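Local coordinates for zinc-type alcohol dehydrogenase-like protein YAHK (Escherichia coli, PDB 1UUF) that reduces a wide range of aldehydes to the corresponding alcohols, using zinc and strongly preferring NADPH over NADH as electron donor, at residues Gly27-Lys32 against Glu36-Thr41; Leu64-Ser69 against Thr133-Thr138; Gly147-Gln152 against Glu346-Met351. All blocks are in the same frame, centred on the assembly; numbering follows the deposited sequence.

Contact 1: residues Gly27-Lys32 against Glu36-Thr41; sequences GAYSAK and EPMDIT
Gly27 and Glu36 form an antiparallel hydrogen-bonded pair that closes a small beta hairpin: Gly27 N gives its hydrogen to Glu36 O at 3.1 Å, and Glu36 N returns one to Gly27 O at 2.8 Å. The side chains of Glu36 and Met38 then receive Tyr29, which comes from the loop just past the first strand. Met38 leads its CG off between the backbone N and the carbonyl carbon (chi1 57°) and bends at the sulfur, which carries the methyl over one face of the Tyr29 ring. Met38 CE lies 3.9 Å from the centroid of that ring, a CH-pi contact, although this methyl sits implausibly close to Gly27 in the model and its exact place is less sure. Met38 SD stands more obliquely, 5.1 Å from the same centroid, in a Met-aromatic contact. Glu36 arrives differently, at the ring edge: its OE2 is 3.4 Å from Tyr29 CD1, with the carboxylate turned 88° from the ring plane. One water accepts from Tyr29 N and lies 2.8 Å from Glu36 OE2, bridging the two. Another sits in the ring plane, hydrogen-bonded to Tyr29 OH and donating a hydrogen bond to Pro37 O. Elsewhere in the loop, Ala28 touches Leu35 and bonds through its backbone to Cys78. The chemistry is mixed: Tyr29 has a methyl over one face, with the sulfur oblique to it, but a carboxylate at its rim, where the electropositive ring hydrogens would probably favour the negative charge, and waters tie both the backbone N and the hydroxyl of Tyr29 to residues of strand 36-39.

Contact 2: residues Leu64-Ser69 against Thr133-Thr138; sequences LHQVRS and TYNSPT
Gln66, on helix 61-68 of the GroES-like catalytic domain, reaches across to Tyr134 and Asn135 in the long loop between strands 131-132 and 152-156. Its CB already touches the ring, 3.9 Å from Tyr134 CE1. The next carbon lies anti to the backbone N, pointing it at the loop, and Gln66 CG comes 3.6 Å from Tyr134 CE1. There the chain bends (chi2 71°), which turns the amide sharply, while the glutamine and tyrosine side chains run past each other in opposite directions. Gln66 CD is 4.0 Å from Tyr134 CE1, and the amide meets the ring at its edge, the two planes 88° apart. Toward Asn135 the amide is turned quite differently: the two amide planes are only 25° apart and stacked, one flat group lying on the other. The ring that Gln66 borders matters, because Tyr134 also stacks on His82, a ligand of the catalytic zinc, and its hydroxyl makes a weak hydrogen bond with Asp63 OD1. Its side chain approaches the zinc to about 5 Å at the nearest atoms. Tyr134 is therefore a second-shell residue, consistent with a part in holding the His82 imidazole in place. Putting an alanine at Gln66 would probably open a gap beside the Tyr134 edge and leave the Asn135 amide without its stacking partner. Within that stacked pair, Asn135 CB stands 4.0 Å from Gln66 CD.

Contact 3: residues Gly147-Gln152 against Glu346-Met351; sequences GGYSQQ and EAYERM
An inverse gamma turn centred on Tyr149, in the GroES-like part of the catalytic domain, turns its side chain toward helix 344-352, where Tyr348 meets it. The contact is made hydroxyl to hydroxyl: Tyr149 OH and Tyr348 OH are 2.9 Å apart and hydrogen-bonded, and either could be the donor. The two side chains come from opposite directions, spanning a wide gap between backbones, for even the nearest alpha carbons, Tyr149 CA and Ala347 CA, are 13.3 Å apart. Tyr348 OH lies in the plane of the Tyr149 ring, beside its edge, 3.4 Å from Tyr149 CE2. In return Tyr149 OH keeps near the plane of the other ring, 3.8 Å from Tyr348 CE1, so neither hydroxyl sits over a face. Tyr348 carries its CG anti to the carbonyl carbon (chi1 -72°), which lets the ring reach out from the helix, with its side chain touching Leu64 of helix 61-68. The same ring has Met351 SD at its edge, in plane. Both tyrosines are buried, and Tyr149 OH has a second, weak hydrogen bond to Asp63 OD2, so these two phenols share a polar spot within apolar surroundings that include Ile362, Val59 and Leu35. At the base of the turn, Ser150 OG donates to Gly147 O at 2.9 Å, in the carbonyl plane, and Arg42 bonds to Ser150 OG and, weakly, to Gly147 O. The catalytic zinc lies about 9 Å from the Tyr149 side chain at nearest approach. At Tyr149, phi -81° and psi 54° fit the centre of an inverse gamma turn.

The three contacts lie with centres about 12 Å from one another, and they come in series along the chain, each closing before the next opens. Contact 1 is the two-stranded hairpin near the start of the modelled chain; it touches contact 2 through Ala31 CB beside Arg68 O and contact 3 through Ile40 against Ser150. Contacts 2 and 3 share the loop between strands 131-132 and 152-156, and helix 61-68 joins helix 344-352 through the Arg68 NH2 to Glu349 OE1 salt bridge. Contacts 2 and 3 thus border the catalytic zinc site, while contact 1 packs against them from a hairpin lying away from it.

Contact 1: residues Gly27-Lys32 against Glu36-Thr41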
loop_
_atom_site.group_PDB
_atom_site.type_symbol
_atom_site.label_atom_id
_atom_site.label_comp_id
_atom_site.label_asym_id
_atom_site.label_seq_id
_atom_site.Cartn_x
_atom_site.Cartn_y
_atom_site.Cartn_z
ATOM N N GLY A 27 12.209 12.039 -34.478
ATOM C CA GLY A 27 12.303 12.615 -33.149
ATOM C C GLY A 27 11.942 14.086 -33.146
ATOM O O GLY A 27 11.550 14.636 -34.177
ATOM N N ALA A 28 12.081 14.726 -31.990
ATOM C CA ALA A 28 11.758 16.142 -31.856
ATOM C C ALA A 28 12.970 16.959 -31.425
ATOM O O ALA A 28 13.864 16.451 -30.750
ATOM C CB ALA A 28 10.636 16.317 -30.848
ATOM N N TYR A 29 12.995 18.228 -31.820
ATOM C CA TYR A 29 14.090 19.118 -31.455
ATOM C C TYR A 29 13.727 19.980 -30.244
ATOM O O TYR A 29 14.609 20.482 -29.545
ATOM C CB TYR A 29 14.474 20.005 -32.641
ATOM C CG TYR A 29 15.167 19.261 -33.762
ATOM C CD1 TYR A 29 14.516 18.998 -34.964
ATOM C CD2 TYR A 29 16.484 18.820 -33.619
ATOM C CE1 TYR A 29 15.158 18.317 -35.999
ATOM C CE2 TYR A 29 17.132 18.138 -34.643
ATOM C CZ TYR A 29 16.467 17.891 -35.829
ATOM O OH TYR A 29 17.114 17.221 -36.842
ATOM N N SER A 30 12.429 20.147 -30.000
ATOM C CA SER A 30 11.947 20.922 -28.858
ATOM C C SER A 30 10.582 20.387 -28.437
ATOM O O SER A 30 9.957 19.617 -29.165
ATOM C CB SER A 30 11.834 22.411 -29.208
ATOM O OG SER A 30 10.567 22.721 -29.766
ATOM N N ALA A 31 10.120 20.803 -27.264
ATOM C CA ALA A 31 8.836 20.351 -26.741
ATOM C C ALA A 31 7.646 20.784 -27.596
ATOM O O ALA A 31 6.612 20.115 -27.611
ATOM C CB ALA A 31 8.656 20.847 -25.309
ATOM N N LYS A 32 7.796 21.894 -28.309
ATOM C CA LYS A 32 6.716 22.409 -29.146
ATOM C C LYS A 32 6.833 22.035 -30.617
ATOM O O LYS A 32 6.004 22.438 -31.433
ATOM C CB LYS A 32 6.637 23.931 -29.014
ATOM C CG LYS A 32 6.197 24.407 -27.642
ATOM C CD LYS A 32 6.131 25.924 -27.582
ATOM C CE LYS A 32 5.552 26.393 -26.257
ATOM N NZ LYS A 32 4.158 25.900 -26.066
ATOM N N GLU A 36 9.766 14.744 -36.384
ATOM C CA GLU A 36 10.162 14.848 -37.782
ATOM C C GLU A 36 11.350 13.947 -38.079
ATOM O O GLU A 36 12.031 13.477 -37.166
ATOM C CB GLU A 36 10.525 16.298 -38.117
ATOM C CG GLU A 36 11.606 16.876 -37.215
ATOM C CD GLU A 36 11.959 18.311 -37.560
ATOM O OE1 GLU A 36 12.553 18.538 -38.634
ATOM O OE2 GLU A 36 11.637 19.209 -36.756
ATOM N N PRO A 37 11.613 13.686 -39.368
ATOM C CA PRO A 37 12.733 12.833 -39.764
ATOM C C PRO A 37 14.080 13.418 -39.347
ATOM O O PRO A 37 14.294 14.630 -39.415
ATOM C CB PRO A 37 12.594 12.763 -41.284
ATOM C CG PRO A 37 11.124 12.917 -41.494
ATOM C CD PRO A 37 10.779 14.024 -40.535
ATOM N N MET A 38 14.981 12.548 -38.904
ATOM C CA MET A 38 16.317 12.967 -38.501
ATOM C C MET A 38 17.262 11.779 -38.514
ATOM O O MET A 38 16.853 10.642 -38.276
ATOM C CB MET A 38 16.299 13.606 -37.106
ATOM C CG MET A 38 15.724 12.739 -35.998
ATOM S SD MET A 38 15.965 13.468 -34.358
ATOM C CE MET A 38 14.780 14.806 -34.380
ATOM N N ASP A 39 18.527 12.044 -38.818
ATOM C CA ASP A 39 19.536 10.997 -38.848
ATOM C C ASP A 39 20.229 10.956 -37.500
ATOM O O ASP A 39 20.492 11.995 -36.895
ATOM C CB ASP A 39 20.573 11.276 -39.939
ATOM C CG ASP A 39 20.011 11.115 -41.334
ATOM O OD1 ASP A 39 20.765 11.334 -42.306
ATOM O OD2 ASP A 39 18.818 10.766 -41.457
ATOM N N ILE A 40 20.510 9.751 -37.023
ATOM C CA ILE A 40 21.190 9.583 -35.749
ATOM C C ILE A 40 22.307 8.573 -35.928
ATOM O O ILE A 40 22.433 7.955 -36.988
ATOM C CB ILE A 40 20.229 9.071 -34.649
ATOM C CG1 ILE A 40 19.667 7.702 -35.040
ATOM C CG2 ILE A 40 19.108 10.072 -34.436
ATOM C CD1 ILE A 40 18.858 7.033 -33.940
ATOM N N THR A 41 23.125 8.405 -34.898
ATOM C CA THR A 41 24.211 7.443 -34.970
ATOM C C THR A 41 24.052 6.419 -33.855
ATOM O O THR A 41 23.360 6.667 -32.867
ATOM C CB THR A 41 25.590 8.128 -34.826
ATOM O OG1 THR A 41 25.716 8.682 -33.513
ATOM C CG2 THR A 41 25.738 9.242 -35.860
HETATM O O HOH W 1 11.141 18.529 -34.126
HETATM O O HOH W 2 16.381 16.552 -39.343
#

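Contact 2: residues Leu64-Ser69 against Thr133-Thr138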
loop_
_atom_site.group_PDB
_atom_site.type_symbol
_atom_site.label_atom_id
_atom_site.label_comp_id
_atom_site.label_asym_id
_atom_site.label_seq_id
_atom_site.Cartn_x
_atom_site.Cartn_y
_atom_site.Cartn_z
ATOM N N LEU A 64 4.940 10.177 -25.846
ATOM C CA LEU A 64 4.211 11.423 -26.016
ATOM C C LEU A 64 4.605 12.414 -24.927
ATOM O O LEU A 64 4.978 13.553 -25.213
ATOM C CB LEU A 64 2.708 11.134 -25.963
ATOM C CG LEU A 64 1.699 12.247 -26.248
ATOM C CD1 LEU A 64 0.344 11.613 -26.534
ATOM C CD2 LEU A 64 1.609 13.205 -25.069
ATOM N N HIS A 65 4.527 11.967 -23.678
ATOM C CA HIS A 65 4.880 12.799 -22.532
ATOM C C HIS A 65 6.301 13.343 -22.655
ATOM O O HIS A 65 6.541 14.530 -22.436
ATOM C CB HIS A 65 4.727 11.986 -21.241
ATOM C CG HIS A 65 5.226 12.684 -20.013
ATOM N ND1 HIS A 65 6.565 12.801 -19.714
ATOM C CD2 HIS A 65 4.560 13.298 -19.005
ATOM C CE1 HIS A 65 6.706 13.455 -18.574
ATOM N NE2 HIS A 65 5.505 13.768 -18.123
ATOM N N GLN A 66 7.237 12.475 -23.022
ATOM C CA GLN A 66 8.637 12.862 -23.160
ATOM C C GLN A 66 8.866 13.992 -24.163
ATOM O O GLN A 66 9.615 14.928 -23.891
ATOM C CB GLN A 66 9.471 11.646 -23.570
ATOM C CG GLN A 66 10.969 11.775 -23.318
ATOM C CD GLN A 66 11.323 11.728 -21.842
ATOM O OE1 GLN A 66 11.413 12.759 -21.175
ATOM N NE2 GLN A 66 11.513 10.522 -21.321
ATOM N N VAL A 67 8.225 13.912 -25.325
ATOM C CA VAL A 67 8.411 14.937 -26.348
ATOM C C VAL A 67 7.532 16.179 -26.216
ATOM O O VAL A 67 7.749 17.165 -26.921
ATOM C CB VAL A 67 8.208 14.358 -27.766
ATOM C CG1 VAL A 67 9.332 13.397 -28.097
ATOM C CG2 VAL A 67 6.867 13.656 -27.857
ATOM N N ARG A 68 6.554 16.147 -25.319
ATOM C CA ARG A 68 5.676 17.299 -25.155
ATOM C C ARG A 68 5.730 17.961 -23.780
ATOM O O ARG A 68 5.667 19.187 -23.675
ATOM C CB ARG A 68 4.233 16.909 -25.480
ATOM C CG ARG A 68 4.019 16.540 -26.939
ATOM C CD ARG A 68 2.545 16.338 -27.257
ATOM N NE ARG A 68 2.334 16.087 -28.680
ATOM C CZ ARG A 68 1.142 15.919 -29.246
ATOM N NH1 ARG A 68 0.040 15.976 -28.511
ATOM N NH2 ARG A 68 1.053 15.695 -30.549
ATOM N N SER A 69 5.847 17.157 -22.728
ATOM C CA SER A 69 5.892 17.692 -21.372
ATOM C C SER A 69 7.058 18.654 -21.167
ATOM O O SER A 69 8.180 18.396 -21.605
ATOM C CB SER A 69 5.983 16.555 -20.355
ATOM O OG SER A 69 5.950 17.060 -19.032
ATOM N N THR A 133 15.858 3.476 -22.260
ATOM C CA THR A 133 16.024 3.333 -23.698
ATOM C C THR A 133 16.144 4.691 -24.382
ATOM O O THR A 133 16.794 4.810 -25.418
ATOM C CB THR A 133 14.866 2.508 -24.261
ATOM O OG1 THR A 133 14.813 1.274 -23.536
ATOM C CG2 THR A 133 15.071 2.205 -25.740
ATOM N N TYR A 134 15.506 5.707 -23.808
ATOM C CA TYR A 134 15.639 7.061 -24.335
ATOM C C TYR A 134 15.663 8.088 -23.207
ATOM O O TYR A 134 15.058 7.884 -22.153
ATOM C CB TYR A 134 14.543 7.394 -25.367
ATOM C CG TYR A 134 13.109 7.288 -24.902
ATOM C CD1 TYR A 134 12.543 8.257 -24.075
ATOM C CD2 TYR A 134 12.300 6.241 -25.336
ATOM C CE1 TYR A 134 11.201 8.185 -23.698
ATOM C CE2 TYR A 134 10.963 6.157 -24.966
ATOM C CZ TYR A 134 10.419 7.132 -24.150
ATOM O OH TYR A 134 9.092 7.049 -23.798
ATOM N N ASN A 135 16.420 9.159 -23.433
ATOM C CA ASN A 135 16.572 10.283 -22.506
ATOM C C ASN A 135 17.514 10.101 -21.315
ATOM O O ASN A 135 17.511 10.924 -20.399
ATOM C CB ASN A 135 15.206 10.738 -21.985
ATOM C CG ASN A 135 15.232 12.171 -21.475
ATOM O OD1 ASN A 135 15.044 12.432 -20.284
ATOM N ND2 ASN A 135 15.473 13.107 -22.379
ATOM N N SER A 136 18.320 9.044 -21.315
ATOM C CA SER A 136 19.252 8.824 -20.211
ATOM C C SER A 136 20.692 9.077 -20.641
ATOM O O SER A 136 21.047 8.871 -21.796
ATOM C CB SER A 136 19.129 7.393 -19.675
ATOM O OG SER A 136 17.957 7.237 -18.901
ATOM N N PRO A 137 21.545 9.534 -19.711
ATOM C CA PRO A 137 22.942 9.787 -20.078
ATOM C C PRO A 137 23.668 8.513 -20.508
ATOM O O PRO A 137 23.454 7.440 -19.940
ATOM C CB PRO A 137 23.530 10.404 -18.805
ATOM C CG PRO A 137 22.672 9.840 -17.711
ATOM C CD PRO A 137 21.289 9.914 -18.313
ATOM N N THR A 138 24.522 8.644 -21.516
ATOM C CA THR A 138 25.289 7.523 -22.051
ATOM C C THR A 138 26.548 8.034 -22.742
ATOM O O THR A 138 26.581 9.165 -23.225
ATOM C CB THR A 138 24.464 6.732 -23.095
ATOM O OG1 THR A 138 25.310 5.786 -23.764
ATOM C CG2 THR A 138 23.877 7.679 -24.133
#

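Contact 3: residues Gly147-Gln152 against Glu346-Met351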
loop_
_atom_site.group_PDB
_atom_site.type_symbol
_atom_site.label_atom_id
_atom_site.label_comp_id
_atom_site.label_asym_id
_atom_site.label_seq_id
_atom_site.Cartn_x
_atom_site.Cartn_y
_atom_site.Cartn_z
ATOM N N GLY A 147 15.799 6.373 -28.623
ATOM C CA GLY A 147 14.928 5.208 -28.680
ATOM C C GLY A 147 14.654 4.419 -29.949
ATOM O O GLY A 147 15.401 4.468 -30.925
ATOM N N GLY A 148 13.539 3.690 -29.909
ATOM C CA GLY A 148 13.131 2.826 -31.004
ATOM C C GLY A 148 12.469 3.397 -32.241
ATOM O O GLY A 148 12.131 2.634 -33.147
ATOM N N TYR A 149 12.247 4.707 -32.292
ATOM C CA TYR A 149 11.660 5.308 -33.490
ATOM C C TYR A 149 12.831 5.448 -34.454
ATOM O O TYR A 149 13.110 6.538 -34.959
ATOM C CB TYR A 149 11.102 6.702 -33.205
ATOM C CG TYR A 149 9.832 6.779 -32.391
ATOM C CD1 TYR A 149 9.265 5.649 -31.801
ATOM C CD2 TYR A 149 9.217 8.010 -32.177
ATOM C CE1 TYR A 149 8.111 5.757 -31.008
ATOM C CE2 TYR A 149 8.081 8.127 -31.397
ATOM C CZ TYR A 149 7.532 7.003 -30.812
ATOM O OH TYR A 149 6.423 7.158 -30.016
ATOM N N SER A 150 13.523 4.342 -34.692
ATOM C CA SER A 150 14.690 4.342 -35.561
ATOM C C SER A 150 14.863 3.000 -36.264
ATOM O O SER A 150 14.149 2.037 -35.971
ATOM C CB SER A 150 15.934 4.662 -34.731
ATOM O OG SER A 150 16.051 3.762 -33.643
ATOM N N GLN A 151 15.820 2.939 -37.185
ATOM C CA GLN A 151 16.077 1.725 -37.952
ATOM C C GLN A 151 16.886 0.664 -37.220
ATOM O O GLN A 151 16.718 -0.528 -37.476
ATOM C CB GLN A 151 16.811 2.062 -39.251
ATOM C CG GLN A 151 16.069 2.980 -40.193
ATOM C CD GLN A 151 16.851 3.217 -41.469
ATOM O OE1 GLN A 151 17.993 3.680 -41.434
ATOM N NE2 GLN A 151 16.245 2.889 -42.602
ATOM N N GLN A 152 17.777 1.099 -36.333
ATOM C CA GLN A 152 18.635 0.179 -35.591
ATOM C C GLN A 152 18.910 0.651 -34.169
ATOM O O GLN A 152 18.771 1.829 -33.853
ATOM C CB GLN A 152 19.981 0.011 -36.313
ATOM C CG GLN A 152 19.914 -0.732 -37.641
ATOM C CD GLN A 152 21.259 -0.792 -38.355
ATOM O OE1 GLN A 152 21.407 -1.491 -39.359
ATOM N NE2 GLN A 152 22.241 -0.052 -37.846
ATOM N N GLU A 346 0.031 12.270 -35.488
ATOM C CA GLU A 346 -1.411 12.061 -35.577
ATOM C C GLU A 346 -1.817 10.959 -34.606
ATOM O O GLU A 346 -2.904 10.991 -34.031
ATOM C CB GLU A 346 -1.815 11.664 -37.003
ATOM C CG GLU A 346 -1.510 12.710 -38.070
ATOM C CD GLU A 346 -0.119 12.566 -38.663
ATOM O OE1 GLU A 346 0.872 12.640 -37.906
ATOM O OE2 GLU A 346 -0.019 12.375 -39.894
ATOM N N ALA A 347 -0.935 9.982 -34.430
ATOM C CA ALA A 347 -1.188 8.873 -33.519
ATOM C C ALA A 347 -1.316 9.396 -32.090
ATOM O O ALA A 347 -2.210 8.994 -31.353
ATOM C CB ALA A 347 -0.059 7.854 -33.610
ATOM N N TYR A 348 -0.424 10.302 -31.702
ATOM C CA TYR A 348 -0.477 10.862 -30.357
ATOM C C TYR A 348 -1.836 11.499 -30.102
ATOM O O TYR A 348 -2.453 11.269 -29.061
ATOM C CB TYR A 348 0.614 11.919 -30.150
ATOM C CG TYR A 348 2.028 11.383 -30.045
ATOM C CD1 TYR A 348 2.279 10.081 -29.616
ATOM C CD2 TYR A 348 3.121 12.204 -30.326
ATOM C CE1 TYR A 348 3.589 9.608 -29.470
ATOM C CE2 TYR A 348 4.429 11.746 -30.183
ATOM C CZ TYR A 348 4.656 10.447 -29.755
ATOM O OH TYR A 348 5.949 9.998 -29.611
ATOM N N GLU A 349 -2.300 12.295 -31.060
ATOM C CA GLU A 349 -3.585 12.975 -30.938
ATOM C C GLU A 349 -4.702 11.981 -30.641
ATOM O O GLU A 349 -5.515 12.198 -29.743
ATOM C CB GLU A 349 -3.899 13.741 -32.224
ATOM C CG GLU A 349 -2.783 14.667 -32.689
ATOM C CD GLU A 349 -2.457 15.762 -31.686
ATOM O OE1 GLU A 349 -1.484 16.508 -31.919
ATOM O OE2 GLU A 349 -3.174 15.881 -30.668
ATOM N N ARG A 350 -4.735 10.886 -31.394
ATOM C CA ARG A 350 -5.757 9.866 -31.201
ATOM C C ARG A 350 -5.609 9.165 -29.852
ATOM O O ARG A 350 -6.600 8.838 -29.202
ATOM C CB ARG A 350 -5.696 8.845 -32.341
ATOM C CG ARG A 350 -6.124 9.411 -33.691
ATOM C CD ARG A 350 -6.034 8.371 -34.796
ATOM N NE ARG A 350 -6.781 7.160 -34.468
ATOM C CZ ARG A 350 -6.720 6.033 -35.169
ATOM N NH1 ARG A 350 -5.946 5.960 -36.246
ATOM N NH2 ARG A 350 -7.414 4.971 -34.781
ATOM N N MET A 351 -4.367 8.938 -29.432
ATOM C CA MET A 351 -4.109 8.282 -28.156
ATOM C C MET A 351 -4.707 9.075 -27.001
ATOM O O MET A 351 -5.244 8.502 -26.052
ATOM C CB MET A 351 -2.604 8.128 -27.937
ATOM C CG MET A 351 -1.954 7.110 -28.851
ATOM S SD MET A 351 -0.167 7.119 -28.696
ATOM C CE MET A 351 0.022 6.590 -26.988
#